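Long-range contacts in glycosylation Associate Protein 1 (PDB 6OYC), which probably takes part in the glycosylation and accessory Sec secretion of bacterial adhesins, as a GT-B-like component of a sugar-binding complex with Gap2 and Gap3: residues L309-N313 with W487-L491; L318-F322 with I417-L421; V424-I430 with I447-T452; R461-Y465 with P478-E482. One frame throughout, in Å; residues are numbered along the deposited sequence.

Interaction 1 of 4, residues L309-N313 with W487-L491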
loop_
_atom_site.group_PDB
_atom_site.type_symbol
_atom_site.label_atom_id
_atom_site.label_comp_id
_atom_site.label_asym_id
_atom_site.label_seq_id
_atom_site.Cartn_x
_atom_site.Cartn_y
_atom_site.Cartn_z
ATOM N N LEU A 309 19.614 -2.566 -4.727
ATOM C CA LEU A 309 20.253 -3.865 -4.558
ATOM C C LEU A 309 21.712 -3.682 -4.169
ATOM O O LEU A 309 22.458 -2.976 -4.858
ATOM C CB LEU A 309 20.172 -4.689 -5.841
ATOM C CG LEU A 309 18.812 -5.254 -6.233
ATOM C CD1 LEU A 309 18.311 -4.596 -7.503
ATOM C CD2 LEU A 309 18.928 -6.756 -6.429
ATOM N N GLY A 310 22.111 -4.307 -3.060
ATOM C CA GLY A 310 23.517 -4.516 -2.755
ATOM C C GLY A 310 24.302 -3.321 -2.274
ATOM O O GLY A 310 25.528 -3.423 -2.151
ATOM N N LYS A 311 23.654 -2.193 -1.977
ATOM C CA LYS A 311 24.413 -1.025 -1.547
ATOM C C LYS A 311 25.109 -1.222 -0.206
ATOM O O LYS A 311 26.005 -0.435 0.124
ATOM C CB LYS A 311 23.511 0.208 -1.486
ATOM C CG LYS A 311 23.316 0.882 -2.834
ATOM C CD LYS A 311 23.302 2.402 -2.695
ATOM C CE LYS A 311 22.363 3.019 -3.722
ATOM N NZ LYS A 311 21.611 4.192 -3.188
ATOM N N SER A 312 24.750 -2.245 0.572
ATOM C CA SER A 312 25.451 -2.467 1.835
ATOM C C SER A 312 26.901 -2.895 1.642
ATOM O O SER A 312 27.633 -2.992 2.632
ATOM C CB SER A 312 24.729 -3.518 2.686
ATOM O OG SER A 312 24.970 -4.827 2.207
ATOM N N ASN A 313 27.330 -3.166 0.406
ATOM C CA ASN A 313 28.740 -3.447 0.148
ATOM C C ASN A 313 29.624 -2.225 0.373
ATOM O O ASN A 313 30.847 -2.380 0.492
ATOM C CB ASN A 313 28.920 -3.972 -1.285
ATOM C CG ASN A 313 28.619 -5.459 -1.411
ATOM O OD1 ASN A 313 28.506 -6.167 -0.411
ATOM N ND2 ASN A 313 28.491 -5.937 -2.636
ATOM N N TRP A 487 26.601 -14.082 1.828
ATOM C CA TRP A 487 25.854 -12.880 1.490
ATOM C C TRP A 487 25.814 -12.656 -0.015
ATOM O O TRP A 487 24.760 -12.331 -0.573
ATOM C CB TRP A 487 26.467 -11.682 2.200
ATOM C CG TRP A 487 25.561 -10.514 2.243
ATOM C CD1 TRP A 487 24.628 -10.228 3.204
ATOM C CD2 TRP A 487 25.479 -9.465 1.275
ATOM N NE1 TRP A 487 23.975 -9.059 2.890
ATOM C CE2 TRP A 487 24.479 -8.571 1.711
ATOM C CE3 TRP A 487 26.161 -9.193 0.084
ATOM C CZ2 TRP A 487 24.146 -7.430 1.001
ATOM C CZ3 TRP A 487 25.833 -8.054 -0.616
ATOM C CH2 TRP A 487 24.838 -7.186 -0.159
ATOM N N ASN A 488 26.944 -12.837 -0.697
ATOM C CA ASN A 488 26.926 -12.626 -2.139
ATOM C C ASN A 488 26.117 -13.693 -2.849
ATOM O O ASN A 488 25.548 -13.423 -3.912
ATOM C CB ASN A 488 28.342 -12.578 -2.701
ATOM C CG ASN A 488 29.142 -11.434 -2.137
ATOM O OD1 ASN A 488 28.663 -10.298 -2.069
ATOM N ND2 ASN A 488 30.371 -11.724 -1.722
ATOM N N ARG A 489 26.051 -14.905 -2.295
ATOM C CA ARG A 489 25.164 -15.899 -2.886
ATOM C C ARG A 489 23.727 -15.398 -2.893
ATOM O O ARG A 489 22.970 -15.682 -3.829
ATOM C CB ARG A 489 25.273 -17.228 -2.128
ATOM C CG ARG A 489 24.271 -18.284 -2.596
ATOM C CD ARG A 489 24.771 -19.709 -2.379
ATOM N NE ARG A 489 24.620 -20.107 -0.987
ATOM C CZ ARG A 489 25.604 -20.085 -0.091
ATOM N NH1 ARG A 489 26.824 -19.707 -0.447
ATOM N NH2 ARG A 489 25.371 -20.456 1.161
ATOM N N SER A 490 23.354 -14.623 -1.868
ATOM C CA SER A 490 21.989 -14.137 -1.734
ATOM C C SER A 490 21.707 -13.008 -2.721
ATOM O O SER A 490 20.664 -12.998 -3.390
ATOM C CB SER A 490 21.742 -13.677 -0.297
ATOM O OG SER A 490 20.468 -13.062 -0.178
ATOM N N LEU A 491 22.628 -12.049 -2.823
ATOM C CA LEU A 491 22.496 -10.991 -3.822
ATOM C C LEU A 491 22.385 -11.570 -5.227
ATOM O O LEU A 491 21.519 -11.167 -6.014
ATOM C CB LEU A 491 23.683 -10.033 -3.726
ATOM C CG LEU A 491 23.703 -8.775 -4.604
ATOM C CD1 LEU A 491 22.304 -8.123 -4.793
ATOM C CD2 LEU A 491 24.680 -7.801 -3.991
#

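Interaction 2 of 4, residues L318-F322 with I417-L421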
loop_
_atom_site.group_PDB
_atom_site.type_symbol
_atom_site.label_atom_id
_atom_site.label_comp_id
_atom_site.label_asym_id
_atom_site.label_seq_id
_atom_site.Cartn_x
_atom_site.Cartn_y
_atom_site.Cartn_z
ATOM N N LEU A 318 27.583 -3.238 9.672
ATOM C CA LEU A 318 26.820 -4.421 9.259
ATOM C C LEU A 318 25.459 -4.298 9.946
ATOM O O LEU A 318 25.263 -4.795 11.062
ATOM C CB LEU A 318 27.524 -5.721 9.626
ATOM C CG LEU A 318 28.850 -6.026 8.927
ATOM C CD1 LEU A 318 29.597 -7.109 9.675
ATOM C CD2 LEU A 318 28.624 -6.449 7.491
ATOM N N GLU A 319 24.528 -3.607 9.290
ATOM C CA GLU A 319 23.304 -3.177 9.946
ATOM C C GLU A 319 22.228 -4.250 9.825
ATOM O O GLU A 319 21.878 -4.680 8.710
ATOM C CB GLU A 319 22.812 -1.854 9.368
ATOM C CG GLU A 319 21.732 -1.199 10.222
ATOM C CD GLU A 319 20.990 -0.088 9.492
ATOM O OE1 GLU A 319 19.893 0.301 9.965
ATOM O OE2 GLU A 319 21.504 0.401 8.454
ATOM N N ILE A 320 21.714 -4.678 10.977
ATOM C CA ILE A 320 20.632 -5.651 11.067
ATOM C C ILE A 320 19.319 -4.900 11.246
ATOM O O ILE A 320 19.189 -4.056 12.146
ATOM C CB ILE A 320 20.858 -6.636 12.230
ATOM C CG1 ILE A 320 22.183 -7.379 12.070
ATOM C CG2 ILE A 320 19.683 -7.622 12.345
ATOM C CD1 ILE A 320 22.383 -8.479 13.077
ATOM N N TYR A 321 18.342 -5.236 10.410
ATOM C CA TYR A 321 16.998 -4.661 10.433
ATOM C C TYR A 321 16.070 -5.677 11.097
ATOM O O TYR A 321 15.712 -6.683 10.480
ATOM C CB TYR A 321 16.580 -4.354 8.990
ATOM C CG TYR A 321 15.252 -3.658 8.725
ATOM C CD1 TYR A 321 14.059 -4.385 8.636
ATOM C CD2 TYR A 321 15.203 -2.291 8.460
ATOM C CE1 TYR A 321 12.851 -3.741 8.352
ATOM C CE2 TYR A 321 14.000 -1.650 8.170
ATOM C CZ TYR A 321 12.830 -2.379 8.126
ATOM O OH TYR A 321 11.635 -1.759 7.846
ATOM N N PHE A 322 15.688 -5.430 12.356
ATOM C CA PHE A 322 15.069 -6.445 13.219
ATOM C C PHE A 322 13.622 -6.080 13.540
ATOM O O PHE A 322 13.362 -5.184 14.359
ATOM C CB PHE A 322 15.880 -6.611 14.503
ATOM C CG PHE A 322 15.575 -7.878 15.283
ATOM C CD1 PHE A 322 14.325 -8.094 15.850
ATOM C CD2 PHE A 322 16.566 -8.833 15.498
ATOM C CE1 PHE A 322 14.067 -9.246 16.602
ATOM C CE2 PHE A 322 16.307 -9.995 16.250
ATOM C CZ PHE A 322 15.056 -10.196 16.791
ATOM N N ILE A 417 10.731 2.572 4.621
ATOM C CA ILE A 417 11.307 1.235 4.634
ATOM C C ILE A 417 12.371 1.122 3.565
ATOM O O ILE A 417 13.470 0.610 3.802
ATOM C CB ILE A 417 10.209 0.182 4.429
ATOM C CG1 ILE A 417 9.224 0.228 5.601
ATOM C CG2 ILE A 417 10.835 -1.204 4.209
ATOM C CD1 ILE A 417 7.991 -0.609 5.362
ATOM N N ILE A 418 12.047 1.612 2.371
ATOM C CA ILE A 418 12.972 1.563 1.253
ATOM C C ILE A 418 14.241 2.323 1.594
ATOM O O ILE A 418 15.354 1.839 1.351
ATOM C CB ILE A 418 12.296 2.116 -0.015
ATOM C CG1 ILE A 418 11.190 1.163 -0.488
ATOM C CG2 ILE A 418 13.339 2.326 -1.098
ATOM C CD1 ILE A 418 10.272 1.747 -1.587
ATOM N N ASN A 419 14.100 3.509 2.195
ATOM C CA ASN A 419 15.287 4.262 2.568
ATOM C C ASN A 419 16.042 3.561 3.687
ATOM O O ASN A 419 17.273 3.467 3.645
ATOM C CB ASN A 419 14.911 5.683 2.959
ATOM C CG ASN A 419 14.822 6.591 1.756
ATOM O OD1 ASN A 419 15.806 7.212 1.355
ATOM N ND2 ASN A 419 13.647 6.639 1.141
ATOM N N ARG A 420 15.318 3.007 4.661
ATOM C CA ARG A 420 15.993 2.402 5.800
ATOM C C ARG A 420 16.754 1.137 5.388
ATOM O O ARG A 420 17.784 0.813 5.987
ATOM C CB ARG A 420 14.982 2.168 6.936
ATOM C CG ARG A 420 15.624 2.142 8.372
ATOM C CD ARG A 420 16.105 3.571 8.833
ATOM N NE ARG A 420 16.464 3.734 10.256
ATOM C CZ ARG A 420 17.433 3.077 10.917
ATOM N NH1 ARG A 420 18.201 2.167 10.317
ATOM N NH2 ARG A 420 17.635 3.336 12.208
ATOM N N LEU A 421 16.319 0.458 4.324
ATOM C CA LEU A 421 16.940 -0.779 3.878
ATOM C C LEU A 421 18.085 -0.562 2.903
ATOM O O LEU A 421 18.729 -1.542 2.505
ATOM C CB LEU A 421 15.890 -1.678 3.225
ATOM C CG LEU A 421 14.954 -2.361 4.223
ATOM C CD1 LEU A 421 13.793 -3.055 3.495
ATOM C CD2 LEU A 421 15.718 -3.346 5.096
#

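Interaction 3 of 4, residues V424-I430 with I447-T452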
loop_
_atom_site.group_PDB
_atom_site.type_symbol
_atom_site.label_atom_id
_atom_site.label_comp_id
_atom_site.label_asym_id
_atom_site.label_seq_id
_atom_site.Cartn_x
_atom_site.Cartn_y
_atom_site.Cartn_z
ATOM N N VAL A 424 21.267 -1.847 4.441
ATOM C CA VAL A 424 21.113 -2.882 5.453
ATOM C C VAL A 424 21.760 -4.173 4.971
ATOM O O VAL A 424 21.723 -4.518 3.789
ATOM C CB VAL A 424 19.626 -3.074 5.819
ATOM C CG1 VAL A 424 19.363 -4.454 6.433
ATOM C CG2 VAL A 424 19.205 -2.006 6.819
ATOM N N ARG A 425 22.391 -4.876 5.899
ATOM C CA ARG A 425 23.048 -6.133 5.581
ATOM C C ARG A 425 22.122 -7.329 5.775
ATOM O O ARG A 425 22.152 -8.280 4.982
ATOM C CB ARG A 425 24.297 -6.280 6.460
ATOM C CG ARG A 425 25.305 -7.283 5.948
ATOM C CD ARG A 425 25.891 -6.859 4.618
ATOM N NE ARG A 425 27.002 -7.719 4.243
ATOM C CZ ARG A 425 27.587 -7.717 3.049
ATOM N NH1 ARG A 425 27.165 -6.892 2.095
ATOM N NH2 ARG A 425 28.591 -8.552 2.806
ATOM N N LEU A 426 21.291 -7.296 6.815
ATOM C CA LEU A 426 20.551 -8.480 7.224
ATOM C C LEU A 426 19.171 -8.085 7.733
ATOM O O LEU A 426 19.045 -7.145 8.525
ATOM C CB LEU A 426 21.321 -9.248 8.307
ATOM C CG LEU A 426 20.755 -10.586 8.786
ATOM C CD1 LEU A 426 20.674 -11.594 7.643
ATOM C CD2 LEU A 426 21.606 -11.143 9.944
ATOM N N ILE A 427 18.146 -8.817 7.279
ATOM C CA ILE A 427 16.770 -8.654 7.735
ATOM C C ILE A 427 16.443 -9.787 8.702
ATOM O O ILE A 427 16.666 -10.964 8.388
ATOM C CB ILE A 427 15.793 -8.649 6.541
ATOM C CG1 ILE A 427 15.796 -7.289 5.834
ATOM C CG2 ILE A 427 14.371 -9.005 6.976
ATOM C CD1 ILE A 427 15.131 -7.335 4.441
ATOM N N ILE A 428 15.928 -9.451 9.878
ATOM C CA ILE A 428 15.473 -10.463 10.830
ATOM C C ILE A 428 14.001 -10.223 11.159
ATOM O O ILE A 428 13.630 -9.174 11.711
ATOM C CB ILE A 428 16.313 -10.492 12.115
ATOM C CG1 ILE A 428 17.749 -10.923 11.807
ATOM C CG2 ILE A 428 15.718 -11.510 13.078
ATOM C CD1 ILE A 428 18.606 -11.106 13.052
ATOM N N ASP A 429 13.170 -11.209 10.846
ATOM C CA ASP A 429 11.764 -11.198 11.242
ATOM C C ASP A 429 11.440 -12.628 11.659
ATOM O O ASP A 429 11.262 -13.505 10.805
ATOM C CB ASP A 429 10.873 -10.714 10.103
ATOM C CG ASP A 429 9.463 -10.390 10.562
ATOM O OD1 ASP A 429 9.093 -10.783 11.697
ATOM O OD2 ASP A 429 8.733 -9.737 9.774
ATOM N N ILE A 430 11.392 -12.867 12.968
ATOM C CA ILE A 430 11.353 -14.228 13.491
ATOM C C ILE A 430 9.996 -14.575 14.095
ATOM O O ILE A 430 9.843 -15.655 14.672
ATOM C CB ILE A 430 12.474 -14.479 14.513
ATOM C CG1 ILE A 430 12.465 -13.406 15.604
ATOM C CG2 ILE A 430 13.834 -14.567 13.823
ATOM C CD1 ILE A 430 13.265 -13.788 16.812
ATOM N N ILE A 447 18.813 -8.479 0.119
ATOM C CA ILE A 447 19.156 -8.593 1.538
ATOM C C ILE A 447 18.650 -9.933 2.064
ATOM O O ILE A 447 17.464 -10.277 1.852
ATOM C CB ILE A 447 18.558 -7.426 2.335
ATOM C CG1 ILE A 447 19.048 -6.084 1.778
ATOM C CG2 ILE A 447 18.886 -7.557 3.830
ATOM C CD1 ILE A 447 18.542 -4.868 2.561
ATOM N N PRO A 448 19.496 -10.736 2.711
ATOM C CA PRO A 448 19.048 -12.049 3.194
ATOM C C PRO A 448 18.171 -11.918 4.437
ATOM O O PRO A 448 18.332 -10.998 5.249
ATOM C CB PRO A 448 20.367 -12.774 3.510
ATOM C CG PRO A 448 21.308 -11.641 3.936
ATOM C CD PRO A 448 20.909 -10.456 3.047
ATOM N N GLN A 449 17.238 -12.861 4.587
ATOM C CA GLN A 449 16.239 -12.803 5.651
ATOM C C GLN A 449 16.343 -13.990 6.597
ATOM O O GLN A 449 16.434 -15.134 6.158
ATOM C CB GLN A 449 14.821 -12.788 5.077
ATOM C CG GLN A 449 14.556 -11.673 4.133
ATOM C CD GLN A 449 13.293 -11.927 3.348
ATOM O OE1 GLN A 449 12.190 -11.916 3.898
ATOM N NE2 GLN A 449 13.450 -12.184 2.062
ATOM N N ILE A 450 16.248 -13.731 7.894
ATOM C CA ILE A 450 16.197 -14.798 8.890
ATOM C C ILE A 450 14.767 -14.910 9.408
ATOM O O ILE A 450 14.234 -13.957 9.990
ATOM C CB ILE A 450 17.181 -14.565 10.049
ATOM C CG1 ILE A 450 18.627 -14.554 9.549
ATOM C CG2 ILE A 450 16.981 -15.648 11.117
ATOM C CD1 ILE A 450 19.640 -14.245 10.644
ATOM N N ASN A 451 14.162 -16.081 9.220
ATOM C CA ASN A 451 12.815 -16.393 9.676
ATOM C C ASN A 451 12.861 -17.629 10.576
ATOM O O ASN A 451 13.842 -18.371 10.594
ATOM C CB ASN A 451 11.865 -16.630 8.483
ATOM C CG ASN A 451 11.926 -15.510 7.433
ATOM O OD1 ASN A 451 12.143 -15.766 6.256
ATOM N ND2 ASN A 451 11.748 -14.263 7.871
ATOM N N THR A 452 11.792 -17.850 11.336
ATOM C CA THR A 452 11.609 -19.112 12.044
ATOM C C THR A 452 10.650 -20.054 11.333
ATOM O O THR A 452 10.353 -21.125 11.863
ATOM C CB THR A 452 11.085 -18.876 13.463
ATOM O OG1 THR A 452 9.917 -18.047 13.404
ATOM C CG2 THR A 452 12.136 -18.227 14.312
HETATM O O HOH W 1 9.592 -15.961 10.677
#

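Interaction 4 of 4, residues R461-Y465 with P478-E482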
loop_
_atom_site.group_PDB
_atom_site.type_symbol
_atom_site.label_atom_id
_atom_site.label_comp_id
_atom_site.label_asym_id
_atom_site.label_seq_id
_atom_site.Cartn_x
_atom_site.Cartn_y
_atom_site.Cartn_z
ATOM N N ARG A 461 19.560 -21.052 3.257
ATOM C CA ARG A 461 20.983 -21.003 2.909
ATOM C C ARG A 461 21.233 -20.552 1.471
ATOM O O ARG A 461 22.339 -20.719 0.945
ATOM C CB ARG A 461 21.675 -22.351 3.167
ATOM C CG ARG A 461 21.780 -22.738 4.647
ATOM C CD ARG A 461 22.289 -24.172 4.821
ATOM N NE ARG A 461 23.708 -24.273 4.488
ATOM C CZ ARG A 461 24.676 -24.378 5.391
ATOM N NH1 ARG A 461 24.375 -24.406 6.686
ATOM N NH2 ARG A 461 25.943 -24.457 4.998
ATOM N N LYS A 462 20.239 -19.970 0.817
ATOM C CA LYS A 462 20.425 -19.386 -0.505
ATOM C C LYS A 462 20.232 -17.881 -0.488
ATOM O O LYS A 462 21.083 -17.140 -1.004
ATOM C CB LYS A 462 19.454 -20.024 -1.512
ATOM C CG LYS A 462 19.745 -21.477 -1.843
ATOM C CD LYS A 462 19.065 -21.889 -3.141
ATOM C CE LYS A 462 19.227 -23.372 -3.399
ATOM N NZ LYS A 462 20.656 -23.795 -3.240
ATOM N N ASN A 463 19.124 -17.411 0.094
ATOM C CA ASN A 463 18.872 -15.985 0.276
ATOM C C ASN A 463 18.328 -15.724 1.670
ATOM O O ASN A 463 17.669 -14.703 1.897
ATOM C CB ASN A 463 17.903 -15.444 -0.793
ATOM C CG ASN A 463 16.466 -15.944 -0.615
ATOM O OD1 ASN A 463 16.223 -17.078 -0.175
ATOM N ND2 ASN A 463 15.506 -15.095 -0.968
ATOM N N GLY A 464 18.568 -16.637 2.597
ATOM C CA GLY A 464 18.052 -16.490 3.943
ATOM C C GLY A 464 18.424 -17.697 4.778
ATOM O O GLY A 464 19.135 -18.607 4.333
ATOM N N TYR A 465 17.934 -17.688 6.008
ATOM C CA TYR A 465 18.281 -18.724 6.967
ATOM C C TYR A 465 17.107 -18.911 7.913
ATOM O O TYR A 465 16.639 -17.945 8.530
ATOM C CB TYR A 465 19.549 -18.351 7.736
ATOM C CG TYR A 465 20.213 -19.508 8.454
ATOM C CD1 TYR A 465 19.700 -19.997 9.656
ATOM C CD2 TYR A 465 21.370 -20.098 7.944
ATOM C CE1 TYR A 465 20.317 -21.048 10.333
ATOM C CE2 TYR A 465 21.995 -21.156 8.615
ATOM C CZ TYR A 465 21.463 -21.623 9.806
ATOM O OH TYR A 465 22.070 -22.666 10.465
ATOM N N PRO A 478 26.177 -14.629 12.187
ATOM C CA PRO A 478 27.529 -14.709 11.598
ATOM C C PRO A 478 27.546 -15.303 10.206
ATOM O O PRO A 478 28.338 -14.865 9.364
ATOM C CB PRO A 478 28.292 -15.589 12.593
ATOM C CG PRO A 478 27.592 -15.360 13.888
ATOM C CD PRO A 478 26.138 -15.266 13.518
ATOM N N TYR A 479 26.673 -16.281 9.939
ATOM C CA TYR A 479 26.608 -16.921 8.629
ATOM C C TYR A 479 26.478 -15.916 7.488
ATOM O O TYR A 479 26.998 -16.142 6.390
ATOM C CB TYR A 479 25.421 -17.878 8.608
ATOM C CG TYR A 479 25.244 -18.647 7.320
ATOM C CD1 TYR A 479 25.965 -19.814 7.087
ATOM C CD2 TYR A 479 24.341 -18.228 6.344
ATOM C CE1 TYR A 479 25.803 -20.540 5.919
ATOM C CE2 TYR A 479 24.171 -18.959 5.160
ATOM C CZ TYR A 479 24.913 -20.116 4.961
ATOM O OH TYR A 479 24.775 -20.864 3.813
ATOM N N TYR A 480 25.740 -14.826 7.700
ATOM C CA TYR A 480 25.569 -13.834 6.647
ATOM C C TYR A 480 26.380 -12.572 6.878
ATOM O O TYR A 480 26.721 -11.890 5.906
ATOM C CB TYR A 480 24.081 -13.474 6.471
ATOM C CG TYR A 480 23.363 -14.448 5.563
ATOM C CD1 TYR A 480 23.787 -14.636 4.260
ATOM C CD2 TYR A 480 22.296 -15.208 6.015
ATOM C CE1 TYR A 480 23.163 -15.537 3.428
ATOM C CE2 TYR A 480 21.664 -16.119 5.180
ATOM C CZ TYR A 480 22.103 -16.278 3.888
ATOM O OH TYR A 480 21.499 -17.180 3.028
ATOM N N CYS A 481 26.738 -12.275 8.121
ATOM C CA CYS A 481 27.425 -11.029 8.419
ATOM C C CYS A 481 28.931 -11.133 8.284
ATOM O O CYS A 481 29.573 -10.171 7.846
ATOM C CB CYS A 481 27.073 -10.567 9.832
ATOM S SG CYS A 481 25.445 -9.776 9.893
ATOM N N GLU A 482 29.510 -12.279 8.628
ATOM C CA GLU A 482 30.954 -12.426 8.663
ATOM C C GLU A 482 31.506 -13.298 7.545
ATOM O O GLU A 482 32.621 -13.046 7.086
ATOM C CB GLU A 482 31.369 -12.963 10.037
ATOM C CG GLU A 482 30.622 -12.185 11.140
ATOM C CD GLU A 482 30.949 -12.636 12.546
ATOM O OE1 GLU A 482 31.667 -13.649 12.692
ATOM O OE2 GLU A 482 30.486 -11.972 13.507
#

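Interaction 1 of 4, residues L309-N313 with W487-L491
In the GT-B-like fold of this protein, the loop before strand 318-323 of the second parallel sheet meets helix 484-502, with Gly310, Ser312 and Asn313 gathered around the indole of Trp487. Trp487 has CG anti to its backbone N (chi1 -163°), which carries the ring off the helix toward the loop. Its six-membered part takes the contact. Gly310 lies at the ring edge, near the plane, CA 4.0 Å from Trp487 CH2. Ser312 and Asn313 come in obliquely: Ser312 OG is a tight 3.0 Å from Trp487 CZ2, and Asn313 OD1 is 3.3 Å from Trp487 CZ3, its amide turned 56° from the indole plane.

One helical turn on, Leu491 adds the apolar half. Its CD2 branch presses on the backbone of Gly310, 3.7 Å from CA, while the CD1 branch meets Leu309 CD2 at 4.0 Å. Gly310, with positive phi and no side chain, lets Leu491 CD2 come right up against the main chain.

No hydrogen bond joins the two segments directly; the polar ends are tied through Arg425 instead. Its NH1 bonds to both Ser312 OG and Asn313 OD1, its guanidinium makes a cation-pi contact with Trp487, and its carbonyl accepts from Trp487 NE1. The buried indole N-H is thus satisfied. Arg425 NH1 engages both oxygens that lie close to the indole, so loop and helix are held together by a shared third partner and by van der Waals contact.

Interaction 2 of 4, residues L318-F322 with I417-L421
Tyr321 of strand 318-323 and Leu421, at the C-terminal end of segment 417-421, make the tight part of this contact. Leu421 CD2 lies over one face of the phenol ring, 3.7 Å from its centroid and 19° off the normal, a CH-pi contact shifted toward the CD2 side, with 3.6 Å to Tyr321 CD2. Having CG anti to the backbone N (chi1 -176°), the tyrosine extends from the strand toward the helix, and its ring and the leucine side chain cross at about a right angle. At the far end of the ring the hydroxyl reaches Ile417, with OH 3.8 Å from CG2 and equally near CG1. Ile417 offers only carbons here, so this is van der Waals packing; the hydroxyl's hydrogen bond is to Tyr356 OH. All three residues are buried.

The other side is looser and partly exposed. Arg420 lays its aliphatic stem along the rim of the tyrosine, CG 4.1 Å from Tyr321 CE2, near the ring plane. It then bends at chi2 (71°) and brings NH1 to Glu319, whose side chain is extended. The salt bridge is one-pronged: NH1 lies 2.5 Å from Glu319 OE1, a distance so short that its exact value is doubtful at this resolution; as a hydrogen bond it is weak and bent. The two planar groups are well out of parallel. Thr352 OG1 also bonds to Glu319 OE1 and, weakly, to Arg420 NH1.

In this Rossmann-like layer segment 417-421 is therefore held to the strand mainly by apolar cover of an aromatic face. The charged pair at the margin probably adds electrostatic attraction more than directional precision.

Interaction 3 of 4, residues V424-I430 with I447-T452
Ile427 and Ile450 lie at the middle of the parallel ladder that joins strands 426-428 and 449-451. Ile427 N donates to Pro448 O at 3.0 Å, Ile450 N to Ile427 O at 2.8 Å, and Asp429 N to Ile450 O at 3.1 Å, so each strand in turn supplies donor and acceptor. Past the last of these rungs side chains take over. Asn451 ND2 reaches Asp429 O at 3.1 Å on a lone pair, nearly straight at 173° and flat with its own amide. Thr452 OG1 donates to Ile430 O at 2.7 Å from above the carbonyl plane, and a water bridges Asp429 O to Thr452 N.

Beyond the backbone, Ile428 and Ile450 lie side by side on one face, where Leu426 CD2 closes on Ile450 CD1 at 3.7 Å. Ile427 and Gln449 pair on the other face, and Ile447 CG2 packs 3.7 Å from Ile427 CG1. Asp429 OD2 accepts from Asp435 N, which helps hold the carboxylate in place at the start of the crossover.

The two strands and helix 436-445 form a beta-alpha-beta unit. Strand 318-323 flanks 426-428 in the sheet and strand 464-466 flanks 449-451. Helix 473-481 covers the face of Ile428 and Ile450, helix 436-445 reaches Leu421 beside Ile427, and Trp487 and Ser490 of helix 484-502 rest on Pro448.

Interaction 4 of 4, residues R461-Y465 with P478-E482
Tyr465, on the outermost strand of the Rossmann-like parallel sheet, meets Tyr479 of helix 473-481, the helix that follows that strand in the chain. The aromatic contact is edge-to-face: the edge of Tyr465 points at the face of Tyr479, centroids 5.3 Å apart and planes at 58°. Tyr465 CD2 does the touching, 3.9 Å from Tyr479 CD2. Both residues have CG anti to the backbone N, which sends the two phenols out from strand and helix toward each other. On its other partner, Tyr480, Tyr465 puts only CB near the ring edge, 4.0 Å from CE2. The rings of Tyr479 and Tyr480 are themselves packed, with Tyr479 CD2 over the centre of the Tyr480 face.

Van der Waals contact with the phenol oxygen falls to Arg461. Its side chain crosses the end of Tyr479 at about a right angle, CB 3.5 Å from Tyr479 OH, and a bend at chi3 (72°) turns the guanidinium until one face, toward its rim, lies against the same hydroxyl.

Hydrogen bonding centres on Gly464 O. Tyr480 OH donates to Gly464 O at 3.1 Å, from well above the carbonyl plane. That oxygen is gripped twice: Arg461 N, 2.7 Å from Gly464 O, approaches from the opposite face of the plane.

Overall arrangement
Along the chain, the loop 309-313 comes first and waits longest for its partner: interaction 1 closes only at helix 484-502 and so encloses the other three. Within that span they follow in series without crossing. Interaction 2 shuts a 94-residue excursion by bringing helix 414-420 back onto strand 318-323. Interaction 3 closes the short crossover through helix 436-445, and interaction 4 folds helix 473-481 onto the sheet's last strand. Backbone bonds link interaction 2 to 3, at Tyr321, and 3 to 4, at Tyr465, giving one continuous sheet. Arg425 ties interaction 3 to 1, and Arg489 joins 1 to 4 through Arg461 O.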